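Local coordinates for superoxide dismutase (Clostridium difficile, PDB 3TJT), which probably converts superoxide to hydrogen peroxide and oxygen at a single protein-bound metal ion, which is iron(III) in this crystal, at residues Y53-S56 with L57-L61; N84-F87 with F88-M92; G112-E115 with K116-E120; V192-N195 with G196-E199. One frame throughout, in Å; residues are numbered along the deposited sequence.

Contact 1 (Y53-S56 with L57-L61); sequences YNYS and LCELL
Ser56 and Glu59 form a capping box at the N-terminus of helix 57-62. Each side chain binds the other residue's backbone NH. Ser56 OG takes the NH of Glu59, with OG 3.0 Å from Glu59 N. In return Ser56 N donates to Glu59 OE1 at 2.9 Å, nearly straight at 164°. The NH reaches OE1 on its anti side, 27° out of the carboxylate plane. Ser56 OG sits between its own backbone N and carbonyl carbon, and this turns the hydroxyl to the first turn of the helix. Glu59 chi1 of -74° sets CG beside its backbone N, and the extended chain beyond carries the carboxylate to Ser56. On the way Glu59 CG passes 3.3 Å from Ser56 OG. A backbone bond runs from Leu60 N to Ser56 O at 3.0 Å.

Tyr55 packs against the outside of the box. Its CD2 meets Leu60 CD2 at 3.7 Å, and the two side chains cross at about a right angle. A water donates to Glu59 OE1 at 2.7 Å and, weakly, to Asn54 O. Leu57 lies on Tyr83 and Lys86 of helix 72-90. Glu59 OE1 thus receives two donors, the Ser56 NH and the water. The carboxylate sits at the positive end of the helix dipole, which would favour its ionised form.

Contact 2 (N84-F87 with F88-M92); sequences NHKF and FFDIM. With FE (Fe (III) ion), chain B.
His85 and Phe89 lie one turn apart on helix 72-90 of the alpha-hairpin domain, and His85 is one of the four protein ligands of the iron. Its CB is 4.1 Å from Phe89 CE2. Chi1 of -75° places CG beside the backbone N, and the imidazole then leads away from the helix. Phe89 CZ lies at the edge of this ring, near its plane. ND1 is hydrogen-bonded to Gly81 O, one turn earlier, which fixes the rotation of the ring. CD2 and CE1 flank NE2, each 3.2 Å from the iron. At the tip, NE2 binds iron at 2.2 Å. His30, Asp167, His171 and a water complete the site.

Phe89 CD2 also comes 3.2 Å from His85 O, obliquely to the ring. That oxygen accepts the nearly straight bond from Phe89 N. Beyond, the ring meets His30 edge-to-face, so Phe89 touches two of the metal ligands.

Next to this pair round the helix, Lys86 and Asp90 run side by side and point the same way, but their charged ends do not meet. Asp90 OD2 instead makes a salt bridge to Lys9. Near the end of the helix, Phe87 CE2 approaches Ile91 CB at 4.3 Å. A water donates to Lys86 O at 2.8 Å and, weakly, to Asp90 OD1.

Contact 3 (G112-E115 with K116-E120); sequences GSFE and KFKQE
Ser113 is the N-cap of helix 114-127, and its OG accepts the NH of Lys116 at an OG to N distance of 3.1 Å. The aliphatic start of Lys116 lies beside the same hydroxyl, with CG 3.5 Å from Ser113 OG. Ser113 O takes the NH of Phe117 and starts the backbone ladder of the helix.

Three more pairs bridge the first turns. On the exposed side, Gln119 NE2 donates to Glu115 OE2 at 2.9 Å, at an angle of 155°. OE2 uses its anti lone pair and lies close to the amide plane of Gln119. The carboxylate and amide planes are nevertheless turned 61° apart. Glu115 can reach this amide because its chain bends at chi2, which turns the carboxylate toward the next turn, where Gln119 lies. On the inner side, the Phe114 and Phe117 rings meet obliquely, with centroids 5.7 Å apart. The extended chain of Lys118 passes Phe114 obliquely too, its CD 4.2 Å from Phe114 CE2.

The next shell holds these groups in place. Phe117 is buried between Ile107 and Phe111 of helix 101-111 and Ile146 of strand 144-150, and its ring meets that of Phe111 edge-to-face. Phe114 rests on Pro99, and Lys118 on Phe189. Before the cap, Gly112 has a positive phi of 96°, and the chain turns here from helix 101-111 into the next helix. Gly112 CA is 4.5 Å from Lys116 CD.

Contact 4 (V192-N195 with G196-E199); sequences VNWN and GALE
Asn193 turns its amide to the first turn of helix 194-202, where OD1 meets the NH of Gly196 at an OD1 to N distance of 3.0 Å. The NH comes from above the amide carbonyl, 72° out of its plane, and does not follow a lone pair. Chi1 of -178° places CG beside the carbonyl carbon of Asn193, and this carries OD1 over the start of the helix. Gly196 lets the amide come close, with Asn193 ND2 4.1 Å from Gly196 CA. The backbone bond from Ala197 N to Asn193 O lies in the carbonyl plane at 2.9 Å.

Trp194 points the other way, into the protein. Its CE3 meets the methyl of Ala197 at 3.9 Å, obliquely to the ring. Val192 CG1 lies over one face of the indole, toward its rim and 3.6 Å above the plane. Leu103 of helix 101-111 and Ile164 of strand 161-167 pack around Trp194 and Ala197.

Glu199 bends at chi2, and a water bridges its OE2 and Asn195 O, donating to each at 2.9 Å. An asparagine side chain bonded to the NH three residues on, right before the helix, is a classic N-cap.

How the contacts relate
Along the chain the four contacts come in series. Contacts 1 and 2 belong to the alpha-hairpin domain, contacts 3 and 4 to the C-terminal domain. Helices 57-62 and 72-90 pack on each other, though the centres of contacts 1 and 2 are about 17 Å apart. Contact 2 lies about 5 Å from the centre of the chain and meets contact 4 of the C-terminal domain. Its Ile91 O is 2.7 Å from Asn193 N of contact 4, a probable hydrogen bond. Trp194 then packs on Phe114 and Phe117 of contact 3. One run of packing thus leads from the metal-bearing helix to the surface helix 114-127. Contacts 1 and 3 lie on opposite sides of the chain's centre.

Contact 1 (Y53-S56 with L57-L61)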
# COMPACT_ATOMS: atom_id res chain seq x y z
N TYR A 53 -27.13 1.59 -8.47
CA TYR A 53 -27.39 1.58 -7.03
C TYR A 53 -28.23 0.36 -6.67
O TYR A 53 -28.30 -0.03 -5.50
CB TYR A 53 -28.10 2.85 -6.56
CG TYR A 53 -27.27 4.11 -6.58
CD1 TYR A 53 -26.08 4.22 -5.85
CD2 TYR A 53 -27.67 5.22 -7.32
CE1 TYR A 53 -25.34 5.38 -5.87
CE2 TYR A 53 -26.94 6.38 -7.35
CZ TYR A 53 -25.77 6.46 -6.62
OH TYR A 53 -25.04 7.64 -6.66
N ASN A 54 -28.88 -0.24 -7.66
CA ASN A 54 -29.67 -1.43 -7.42
C ASN A 54 -28.89 -2.74 -7.55
O ASN A 54 -29.42 -3.81 -7.26
CB ASN A 54 -30.92 -1.44 -8.31
CG ASN A 54 -31.89 -0.34 -7.95
OD1 ASN A 54 -32.04 0.02 -6.78
ND2 ASN A 54 -32.57 0.21 -8.95
N TYR A 55 -27.63 -2.66 -7.97
CA TYR A 55 -26.74 -3.81 -7.89
C TYR A 55 -26.29 -3.95 -6.44
O TYR A 55 -26.18 -2.96 -5.71
CB TYR A 55 -25.49 -3.60 -8.74
CG TYR A 55 -25.61 -3.76 -10.24
CD1 TYR A 55 -26.77 -3.41 -10.93
CD2 TYR A 55 -24.53 -4.23 -10.98
CE1 TYR A 55 -26.84 -3.54 -12.32
CE2 TYR A 55 -24.59 -4.35 -12.36
CZ TYR A 55 -25.75 -4.01 -13.02
OH TYR A 55 -25.78 -4.15 -14.40
N SER A 56 -26.02 -5.18 -6.02
CA SER A 56 -25.34 -5.40 -4.74
C SER A 56 -23.85 -5.13 -4.94
O SER A 56 -23.37 -5.10 -6.08
CB SER A 56 -25.54 -6.83 -4.27
OG SER A 56 -24.90 -7.73 -5.15
N LEU A 57 -23.10 -4.96 -3.85
CA LEU A 57 -21.65 -4.80 -3.97
C LEU A 57 -21.05 -6.03 -4.66
O LEU A 57 -20.14 -5.91 -5.48
CB LEU A 57 -21.00 -4.58 -2.60
CG LEU A 57 -21.25 -3.25 -1.88
CD1 LEU A 57 -20.65 -3.26 -0.46
CD2 LEU A 57 -20.70 -2.07 -2.67
N CYS A 58 -21.56 -7.21 -4.31
CA CYS A 58 -21.07 -8.43 -4.93
C CYS A 58 -21.29 -8.43 -6.44
O CYS A 58 -20.40 -8.82 -7.19
CB CYS A 58 -21.70 -9.67 -4.30
SG CYS A 58 -20.80 -10.25 -2.83
N GLU A 59 -22.47 -7.99 -6.86
CA GLU A 59 -22.75 -7.91 -8.29
C GLU A 59 -21.81 -6.95 -9.01
O GLU A 59 -21.33 -7.24 -10.11
CB GLU A 59 -24.21 -7.52 -8.54
CG GLU A 59 -25.17 -8.68 -8.25
CD GLU A 59 -26.63 -8.27 -8.28
OE1 GLU A 59 -26.95 -7.10 -7.99
OE2 GLU A 59 -27.47 -9.15 -8.58
N LEU A 60 -21.55 -5.81 -8.39
CA LEU A 60 -20.56 -4.88 -8.94
C LEU A 60 -19.20 -5.56 -9.08
O LEU A 60 -18.56 -5.49 -10.14
CB LEU A 60 -20.46 -3.62 -8.08
CG LEU A 60 -21.67 -2.67 -8.10
CD1 LEU A 60 -21.50 -1.57 -7.06
CD2 LEU A 60 -21.88 -2.05 -9.48
N LEU A 61 -18.76 -6.24 -8.03
CA LEU A 61 -17.45 -6.89 -8.06
C LEU A 61 -17.38 -8.06 -9.04
O LEU A 61 -16.30 -8.40 -9.52
CB LEU A 61 -17.05 -7.34 -6.65
CG LEU A 61 -16.84 -6.17 -5.69
CD1 LEU A 61 -16.49 -6.70 -4.31
CD2 LEU A 61 -15.75 -5.24 -6.21
O HOH W 1 -29.09 -7.06 -6.31

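Contact 2 (N84-F87 with F88-M92)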
# COMPACT_ATOMS: atom_id res chain seq x y z
N ASN A 84 -14.88 -5.03 1.13
CA ASN A 84 -13.84 -5.63 1.95
C ASN A 84 -13.91 -5.18 3.41
O ASN A 84 -13.70 -5.97 4.33
CB ASN A 84 -12.44 -5.35 1.38
CG ASN A 84 -12.18 -6.06 0.06
OD1 ASN A 84 -12.88 -7.00 -0.32
ND2 ASN A 84 -11.14 -5.61 -0.66
N HIS A 85 -14.19 -3.90 3.63
CA HIS A 85 -14.22 -3.39 4.99
C HIS A 85 -15.46 -3.85 5.74
O HIS A 85 -15.38 -4.21 6.91
CB HIS A 85 -14.05 -1.87 5.02
CG HIS A 85 -12.65 -1.45 4.74
ND1 HIS A 85 -12.15 -1.33 3.46
CD2 HIS A 85 -11.60 -1.23 5.58
CE1 HIS A 85 -10.87 -1.00 3.52
NE2 HIS A 85 -10.51 -0.94 4.80
N LYS A 86 -16.61 -3.85 5.07
CA LYS A 86 -17.81 -4.39 5.71
C LYS A 86 -17.52 -5.82 6.15
O LYS A 86 -17.81 -6.20 7.30
CB LYS A 86 -19.02 -4.35 4.77
CG LYS A 86 -20.30 -4.82 5.47
CD LYS A 86 -21.42 -5.17 4.48
CE LYS A 86 -21.78 -4.00 3.61
NZ LYS A 86 -22.92 -4.32 2.69
N PHE A 87 -16.94 -6.61 5.25
CA PHE A 87 -16.59 -8.00 5.53
C PHE A 87 -15.61 -8.10 6.70
O PHE A 87 -15.78 -8.93 7.60
CB PHE A 87 -15.98 -8.65 4.27
CG PHE A 87 -15.59 -10.08 4.47
CD1 PHE A 87 -16.46 -11.10 4.12
CD2 PHE A 87 -14.36 -10.41 5.00
CE1 PHE A 87 -16.10 -12.42 4.30
CE2 PHE A 87 -14.00 -11.74 5.20
CZ PHE A 87 -14.87 -12.74 4.85
N PHE A 88 -14.57 -7.27 6.67
CA PHE A 88 -13.52 -7.30 7.68
C PHE A 88 -14.05 -7.00 9.09
O PHE A 88 -13.73 -7.70 10.05
CB PHE A 88 -12.42 -6.31 7.29
CG PHE A 88 -11.23 -6.32 8.20
CD1 PHE A 88 -10.51 -7.49 8.42
CD2 PHE A 88 -10.80 -5.15 8.82
CE1 PHE A 88 -9.39 -7.50 9.26
CE2 PHE A 88 -9.69 -5.15 9.66
CZ PHE A 88 -8.98 -6.32 9.87
N PHE A 89 -14.84 -5.94 9.23
CA PHE A 89 -15.35 -5.61 10.56
C PHE A 89 -16.32 -6.70 11.03
O PHE A 89 -16.36 -7.01 12.22
CB PHE A 89 -15.96 -4.21 10.59
CG PHE A 89 -14.97 -3.12 10.26
CD1 PHE A 89 -13.73 -3.09 10.90
CD2 PHE A 89 -15.26 -2.15 9.32
CE1 PHE A 89 -12.80 -2.09 10.59
CE2 PHE A 89 -14.34 -1.14 9.02
CZ PHE A 89 -13.11 -1.12 9.65
N ASP A 90 -17.04 -7.32 10.10
CA ASP A 90 -17.94 -8.43 10.46
C ASP A 90 -17.20 -9.71 10.89
O ASP A 90 -17.75 -10.53 11.64
CB ASP A 90 -18.89 -8.76 9.30
CG ASP A 90 -20.09 -7.84 9.24
OD1 ASP A 90 -20.31 -7.07 10.20
OD2 ASP A 90 -20.82 -7.89 8.23
N ILE A 91 -15.96 -9.88 10.44
CA ILE A 91 -15.24 -11.12 10.68
C ILE A 91 -14.39 -11.05 11.95
O ILE A 91 -13.64 -11.97 12.27
CB ILE A 91 -14.39 -11.54 9.45
CG1 ILE A 91 -14.20 -13.06 9.41
CG2 ILE A 91 -13.03 -10.83 9.44
CD1 ILE A 91 -15.52 -13.83 9.40
N MET A 92 -14.53 -9.95 12.69
CA MET A 92 -13.88 -9.82 13.98
C MET A 92 -14.93 -9.71 15.08
O MET A 92 -16.06 -9.30 14.83
CB MET A 92 -12.95 -8.60 14.00
CG MET A 92 -11.82 -8.69 12.95
SD MET A 92 -10.63 -7.35 13.13
CE MET A 92 -11.56 -5.96 12.52
FE FE B . -8.39 -1.02 5.49
O HOH W 2 -19.24 -4.67 9.14
O HOH W 3 -7.69 -1.61 3.45

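Contact 3 (G112-E115 with K116-E120)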
# COMPACT_ATOMS: atom_id res chain seq x y z
N GLY A 112 -4.76 -30.05 6.52
CA GLY A 112 -4.17 -31.06 7.39
C GLY A 112 -4.50 -30.85 8.85
O GLY A 112 -4.85 -31.79 9.57
N SER A 113 -4.39 -29.60 9.31
CA SER A 113 -4.73 -29.26 10.68
C SER A 113 -4.95 -27.76 10.79
O SER A 113 -4.59 -27.01 9.87
CB SER A 113 -3.61 -29.67 11.64
OG SER A 113 -2.48 -28.83 11.47
N PHE A 114 -5.53 -27.32 11.90
CA PHE A 114 -5.73 -25.88 12.09
C PHE A 114 -4.39 -25.16 12.17
O PHE A 114 -4.23 -24.06 11.63
CB PHE A 114 -6.55 -25.60 13.36
CG PHE A 114 -6.81 -24.14 13.59
CD1 PHE A 114 -7.83 -23.49 12.91
CD2 PHE A 114 -6.01 -23.41 14.46
CE1 PHE A 114 -8.06 -22.14 13.12
CE2 PHE A 114 -6.24 -22.05 14.66
CZ PHE A 114 -7.27 -21.42 13.99
N GLU A 115 -3.42 -25.78 12.84
CA GLU A 115 -2.12 -25.17 13.01
C GLU A 115 -1.41 -24.95 11.67
O GLU A 115 -0.74 -23.94 11.47
CB GLU A 115 -1.24 -25.99 13.95
CG GLU A 115 0.17 -25.43 14.13
CD GLU A 115 0.19 -23.99 14.63
OE1 GLU A 115 -0.65 -23.64 15.49
OE2 GLU A 115 1.04 -23.20 14.16
N LYS A 116 -1.55 -25.92 10.77
CA LYS A 116 -0.95 -25.79 9.44
C LYS A 116 -1.66 -24.70 8.63
O LYS A 116 -1.01 -23.93 7.92
CB LYS A 116 -0.99 -27.12 8.69
CG LYS A 116 0.07 -28.11 9.16
CD LYS A 116 -0.12 -29.46 8.49
CE LYS A 116 0.97 -30.43 8.93
NZ LYS A 116 0.73 -31.79 8.36
N PHE A 117 -2.98 -24.65 8.73
CA PHE A 117 -3.75 -23.58 8.12
C PHE A 117 -3.26 -22.21 8.62
O PHE A 117 -3.03 -21.28 7.84
CB PHE A 117 -5.24 -23.70 8.42
CG PHE A 117 -5.95 -22.37 8.38
CD1 PHE A 117 -6.18 -21.74 7.17
CD2 PHE A 117 -6.31 -21.72 9.55
CE1 PHE A 117 -6.79 -20.50 7.12
CE2 PHE A 117 -6.93 -20.48 9.51
CZ PHE A 117 -7.17 -19.87 8.29
N LYS A 118 -3.13 -22.09 9.94
CA LYS A 118 -2.74 -20.83 10.55
C LYS A 118 -1.35 -20.38 10.10
O LYS A 118 -1.14 -19.21 9.79
CB LYS A 118 -2.79 -20.93 12.08
CG LYS A 118 -2.57 -19.61 12.80
CD LYS A 118 -2.79 -19.75 14.30
CE LYS A 118 -2.51 -18.44 15.03
NZ LYS A 118 -2.67 -18.59 16.50
N GLN A 119 -0.39 -21.31 10.06
CA GLN A 119 0.96 -20.96 9.63
C GLN A 119 0.98 -20.46 8.19
O GLN A 119 1.69 -19.50 7.88
CB GLN A 119 1.91 -22.15 9.78
CG GLN A 119 2.19 -22.51 11.24
CD GLN A 119 3.16 -23.67 11.38
OE1 GLN A 119 3.83 -24.06 10.42
NE2 GLN A 119 3.24 -24.23 12.59
N GLU A 120 0.19 -21.10 7.33
CA GLU A 120 0.13 -20.69 5.92
C GLU A 120 -0.54 -19.34 5.76
O GLU A 120 -0.08 -18.50 4.99
CB GLU A 120 -0.59 -21.74 5.05
CG GLU A 120 -0.61 -21.38 3.56
CD GLU A 120 -1.31 -22.43 2.69
OE1 GLU A 120 -1.52 -23.57 3.17
OE2 GLU A 120 -1.64 -22.10 1.53

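Contact 4 (V192-N195 with G196-E199)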
# COMPACT_ATOMS: atom_id res chain seq x y z
N VAL A 192 -10.56 -13.12 15.49
CA VAL A 192 -11.30 -13.72 14.38
C VAL A 192 -12.64 -14.28 14.87
O VAL A 192 -12.68 -14.99 15.88
CB VAL A 192 -10.51 -14.84 13.69
CG1 VAL A 192 -11.40 -15.56 12.65
CG2 VAL A 192 -9.26 -14.29 13.03
N ASN A 193 -13.72 -13.95 14.17
CA ASN A 193 -15.05 -14.46 14.51
C ASN A 193 -15.32 -15.76 13.75
O ASN A 193 -15.81 -15.75 12.62
CB ASN A 193 -16.12 -13.41 14.18
CG ASN A 193 -17.53 -13.88 14.56
OD1 ASN A 193 -17.73 -15.02 14.98
ND2 ASN A 193 -18.51 -13.00 14.41
N TRP A 194 -15.00 -16.88 14.39
CA TRP A 194 -15.14 -18.18 13.74
C TRP A 194 -16.59 -18.57 13.49
O TRP A 194 -16.88 -19.33 12.57
CB TRP A 194 -14.37 -19.27 14.51
CG TRP A 194 -12.90 -19.12 14.31
CD1 TRP A 194 -11.99 -18.67 15.22
CD2 TRP A 194 -12.19 -19.34 13.09
NE1 TRP A 194 -10.73 -18.63 14.65
CE2 TRP A 194 -10.83 -19.04 13.34
CE3 TRP A 194 -12.56 -19.79 11.82
CZ2 TRP A 194 -9.84 -19.16 12.36
CZ3 TRP A 194 -11.58 -19.91 10.84
CH2 TRP A 194 -10.24 -19.60 11.12
N ASN A 195 -17.51 -18.05 14.30
CA ASN A 195 -18.93 -18.29 14.05
C ASN A 195 -19.39 -17.58 12.78
O ASN A 195 -20.16 -18.14 11.99
CB ASN A 195 -19.79 -17.88 15.25
CG ASN A 195 -19.41 -18.64 16.51
OD1 ASN A 195 -18.89 -19.75 16.45
ND2 ASN A 195 -19.66 -18.03 17.67
N GLY A 196 -18.90 -16.36 12.58
CA GLY A 196 -19.18 -15.63 11.35
C GLY A 196 -18.55 -16.34 10.16
O GLY A 196 -19.16 -16.45 9.10
N ALA A 197 -17.33 -16.82 10.35
CA ALA A 197 -16.64 -17.57 9.31
C ALA A 197 -17.45 -18.81 8.91
O ALA A 197 -17.59 -19.13 7.73
CB ALA A 197 -15.25 -17.97 9.75
N LEU A 198 -17.99 -19.51 9.91
CA LEU A 198 -18.82 -20.68 9.65
C LEU A 198 -20.05 -20.31 8.82
O LEU A 198 -20.42 -21.03 7.89
CB LEU A 198 -19.25 -21.34 10.97
CG LEU A 198 -20.21 -22.54 10.84
CD1 LEU A 198 -19.57 -23.66 10.05
CD2 LEU A 198 -20.60 -23.03 12.22
N GLU A 199 -20.68 -19.18 9.15
CA GLU A 199 -21.84 -18.73 8.39
C GLU A 199 -21.45 -18.40 6.96
O GLU A 199 -22.19 -18.70 6.02
CB GLU A 199 -22.53 -17.55 9.06
CG GLU A 199 -23.25 -17.92 10.36
CD GLU A 199 -24.13 -19.17 10.22
OE1 GLU A 199 -25.12 -19.13 9.47
OE2 GLU A 199 -23.82 -20.20 10.88
O HOH W 4 -22.16 -19.78 13.24